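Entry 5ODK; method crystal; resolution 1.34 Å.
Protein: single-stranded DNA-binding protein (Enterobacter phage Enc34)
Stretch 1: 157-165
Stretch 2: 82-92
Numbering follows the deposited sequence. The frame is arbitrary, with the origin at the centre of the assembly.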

# COMPACT_ATOMS: atom_id res chain seq x y z
N LYS A 157 2.43 -23.46 2.91
CA LYS A 157 3.73 -24.07 3.10
C LYS A 157 4.91 -23.07 3.00
O LYS A 157 6.00 -23.37 3.45
CB LYS A 157 3.92 -25.23 2.12
CG LYS A 157 4.01 -24.85 0.66
CD LYS A 157 4.01 -26.11 -0.19
CE LYS A 157 4.28 -25.80 -1.64
NZ LYS A 157 4.08 -27.00 -2.49
N TYR A 158 4.68 -21.91 2.40
CA TYR A 158 5.72 -20.91 2.29
C TYR A 158 5.79 -19.98 3.49
O TYR A 158 6.69 -19.16 3.55
CB TYR A 158 5.55 -20.08 1.02
CG TYR A 158 5.54 -20.92 -0.22
CD1 TYR A 158 6.72 -21.33 -0.81
CD2 TYR A 158 4.34 -21.32 -0.81
CE1 TYR A 158 6.71 -22.12 -1.95
CE2 TYR A 158 4.32 -22.11 -1.94
CZ TYR A 158 5.51 -22.51 -2.50
OH TYR A 158 5.48 -23.29 -3.64
N GLY A 159 4.84 -20.11 4.41
CA GLY A 159 4.84 -19.38 5.68
C GLY A 159 3.52 -18.73 6.03
O GLY A 159 2.50 -18.90 5.35
N LYS A 160 3.58 -17.98 7.12
CA LYS A 160 2.46 -17.28 7.69
C LYS A 160 2.72 -15.78 7.56
O LYS A 160 3.75 -15.29 8.00
CB LYS A 160 2.32 -17.62 9.16
CG LYS A 160 1.98 -19.07 9.43
CD LYS A 160 1.96 -19.40 10.94
CE LYS A 160 1.62 -20.84 11.30
NZ LYS A 160 1.85 -21.05 12.76
N ARG A 161 1.79 -15.07 6.91
CA ARG A 161 2.02 -13.67 6.54
C ARG A 161 0.77 -12.85 6.77
O ARG A 161 -0.37 -13.38 6.71
CB ARG A 161 2.42 -13.52 5.04
CG ARG A 161 3.75 -14.16 4.63
CD ARG A 161 4.04 -13.95 3.14
NE ARG A 161 5.44 -14.25 2.72
CZ ARG A 161 5.93 -15.45 2.37
NH1 ARG A 161 5.18 -16.54 2.35
NH2 ARG A 161 7.21 -15.56 2.03
N ILE A 162 0.96 -11.54 6.97
CA ILE A 162 -0.12 -10.59 6.78
C ILE A 162 0.29 -9.74 5.57
O ILE A 162 1.30 -9.05 5.59
CB ILE A 162 -0.41 -9.68 7.99
CG1 ILE A 162 -0.69 -10.52 9.27
CG2 ILE A 162 -1.57 -8.75 7.69
CD1 ILE A 162 -1.91 -11.42 9.19
N ASN A 163 -0.51 -9.85 4.52
CA ASN A 163 -0.29 -9.19 3.25
C ASN A 163 -1.24 -8.02 3.12
O ASN A 163 -2.17 -7.86 3.92
CB ASN A 163 -0.55 -10.19 2.13
CG ASN A 163 0.38 -11.35 2.13
OD1 ASN A 163 1.56 -11.19 2.42
ND2 ASN A 163 -0.17 -12.54 1.90
N ALA A 164 -1.06 -7.21 2.07
CA ALA A 164 -1.95 -6.09 1.78
C ALA A 164 -2.45 -6.19 0.33
O ALA A 164 -1.64 -6.26 -0.61
CB ALA A 164 -1.27 -4.77 2.00
N ASN A 165 -3.76 -6.20 0.17
CA ASN A 165 -4.38 -6.04 -1.14
C ASN A 165 -4.22 -4.59 -1.57
O ASN A 165 -4.43 -3.67 -0.81
CB ASN A 165 -5.87 -6.37 -1.11
CG ASN A 165 -6.15 -7.85 -1.16
OD1 ASN A 165 -5.52 -8.54 -1.95
ND2 ASN A 165 -7.07 -8.32 -0.31
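Stretch 2 (82-92) ALKVAPSMLFI

Stretch 2 approaches the strand 159-165 of stretch 1 as a mostly irregular segment: a short 3-10 segment at Pro87 and Ser88 follows a loop. The CA register fixes its direction over the second half. Arg161 is nearest Met89 (CA to CA 4.9 Å), Ile162 nearest Leu90 (CA to CA 4.9 Å) and Asn163 nearest Phe91 (CA to CA 5.0 Å), so the numbers rise together and the two chains run the same way here. Before the turn the earlier residues also reach the strand, with Val85 CA 5.8 Å from Lys160 CA. The turn itself is held by Met89 N donating to Ala86 O at 2.9 Å and Leu90 N donating to Pro87 O at 3.3 Å. Backbone pairing is limited to a single beta bridge, Ile162 with Leu90. Its defined hydrogen bond runs from Ile162 N to Met89 O, 3.1 Å long with an angle of 148° at the hydrogen; Phe91 N lies 3.0 Å from Ile162 O. Two CA-H...O contacts flank this pairing, Arg161 CA to Met89 O at 3.3 Å and Leu90 CA to Ile162 O at 3.5 Å.

The three largest shares, nearly half of the 602 Å² buried in total, belong to Met89 (99 Å²), Ile162 (95 Å²) and Lys160 (86 Å²). Met89 points its CA-to-CB bond toward stretch 1, and its CB comes within 3.2 Å of Lys160 O. With chi1 and chi2 both m, the chain folds so that CE lies over one face of the Arg161 guanidinium, 3.5 Å from Arg161 CZ, and 4.2 Å from Gly159 CA. A CB built on Gly159 would fall 2.7 Å from Met89 CE, a clash; the backbone angles of Gly159, 133/-174, independently call for glycine. Arg161 NH1 also makes a weak hydrogen bond to Tyr158 O (3.3 Å, 129°) within its own stretch.

Ile162 is buried and meets residues from both parts of stretch 2. Its CG1 lies 3.9 Å from Val85 CG2, its CB 3.8 Å from Leu90 CD2 and its CG2 4.1 Å from Phe91 CE2, an apolar cluster around the bridge. Farther along, Ala164 points CB toward stretch 2 and over the Phe91 ring: CB is 3.7 Å from the ring centroid and 16° off the normal, a CH-pi contact.

Lys160 covers its area with an extended chain, chi2 to chi4 all t. Its CD passes 3.5 Å from Lys84 O and 3.8 Å from Leu83 CD1, so the aliphatic part lies along loop 83-84 while the amine reaches solvent. There water 1 accepts from Lys160 NZ (3.0 Å) and Lys84 N (2.9 Å). Water 2 forms a second bridge, accepting from Ala86 N at 3.0 Å and donating to Lys160 O at 2.8 Å.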

# COMPACT_ATOMS: atom_id res chain seq x y z
N ALA A 82 -6.95 -17.69 15.09
CA ALA A 82 -5.94 -16.65 15.24
C ALA A 82 -4.58 -17.12 14.74
O ALA A 82 -4.12 -18.23 15.05
CB ALA A 82 -5.86 -16.20 16.69
N LEU A 83 -3.97 -16.26 13.92
CA LEU A 83 -2.72 -16.57 13.25
C LEU A 83 -1.59 -15.78 13.91
O LEU A 83 -1.72 -14.57 14.13
CB LEU A 83 -2.80 -16.16 11.79
CG LEU A 83 -1.66 -16.58 10.87
CD1 LEU A 83 -1.61 -18.09 10.72
CD2 LEU A 83 -1.83 -15.93 9.53
N LYS A 84 -0.47 -16.43 14.20
CA LYS A 84 0.71 -15.74 14.70
C LYS A 84 1.62 -15.44 13.50
O LYS A 84 1.92 -16.34 12.72
CB LYS A 84 1.45 -16.60 15.73
CG LYS A 84 0.63 -17.02 16.95
CD LYS A 84 1.45 -17.84 17.96
CE LYS A 84 0.68 -18.09 19.24
NZ LYS A 84 1.60 -18.63 20.29
N VAL A 85 2.06 -14.19 13.38
CA VAL A 85 2.92 -13.77 12.28
C VAL A 85 4.08 -12.94 12.81
O VAL A 85 3.87 -11.98 13.56
CB VAL A 85 2.11 -12.96 11.22
CG1 VAL A 85 2.98 -12.52 10.08
CG2 VAL A 85 0.94 -13.78 10.71
N ALA A 86 5.30 -13.29 12.39
CA ALA A 86 6.49 -12.57 12.82
C ALA A 86 6.55 -11.23 12.09
O ALA A 86 6.05 -11.12 10.97
CB ALA A 86 7.74 -13.38 12.52
N PRO A 87 7.16 -10.21 12.70
CA PRO A 87 7.28 -8.92 11.98
C PRO A 87 7.90 -8.99 10.58
O PRO A 87 7.53 -8.22 9.68
CB PRO A 87 8.17 -8.09 12.92
CG PRO A 87 7.88 -8.64 14.28
CD PRO A 87 7.72 -10.12 14.07
N SER A 88 8.81 -9.93 10.36
CA SER A 88 9.42 -10.07 9.03
C SER A 88 8.47 -10.52 7.93
O SER A 88 8.82 -10.45 6.77
CB SER A 88 10.59 -11.05 9.06
OG SER A 88 10.12 -12.36 9.35
N MET A 89 7.28 -10.97 8.32
CA MET A 89 6.29 -11.52 7.42
C MET A 89 5.06 -10.62 7.31
O MET A 89 4.02 -11.06 6.83
CB MET A 89 5.95 -12.94 7.89
CG MET A 89 7.16 -13.87 7.84
SD MET A 89 7.68 -14.18 6.14
CE MET A 89 6.77 -15.69 5.81
N LEU A 90 5.22 -9.36 7.68
CA LEU A 90 4.18 -8.35 7.49
C LEU A 90 4.44 -7.51 6.23
O LEU A 90 5.57 -7.33 5.81
CB LEU A 90 4.12 -7.40 8.71
CG LEU A 90 3.90 -8.03 10.07
CD1 LEU A 90 3.97 -6.95 11.15
CD2 LEU A 90 2.61 -8.82 10.11
N PHE A 91 3.36 -6.92 5.73
CA PHE A 91 3.46 -6.08 4.53
C PHE A 91 4.11 -4.72 4.79
O PHE A 91 4.34 -3.98 3.83
CB PHE A 91 2.08 -5.87 3.88
CG PHE A 91 1.08 -5.09 4.71
CD1 PHE A 91 1.11 -3.72 4.73
CD2 PHE A 91 0.10 -5.74 5.44
CE1 PHE A 91 0.18 -3.00 5.46
CE2 PHE A 91 -0.84 -5.03 6.16
CZ PHE A 91 -0.81 -3.65 6.15
N ILE A 92 4.32 -4.36 6.06
CA ILE A 92 4.91 -3.07 6.42
C ILE A 92 6.21 -3.34 7.15
O ILE A 92 6.25 -4.17 8.06
CB ILE A 92 3.95 -2.19 7.22
CG1 ILE A 92 4.57 -0.81 7.52
CG2 ILE A 92 3.45 -2.87 8.50
CD1 ILE A 92 3.57 0.23 8.01
O HOH W 1 -0.25 -19.34 14.15
O HOH W 2 5.36 -15.46 10.34
O HOH W 3 3.82 -10.02 4.01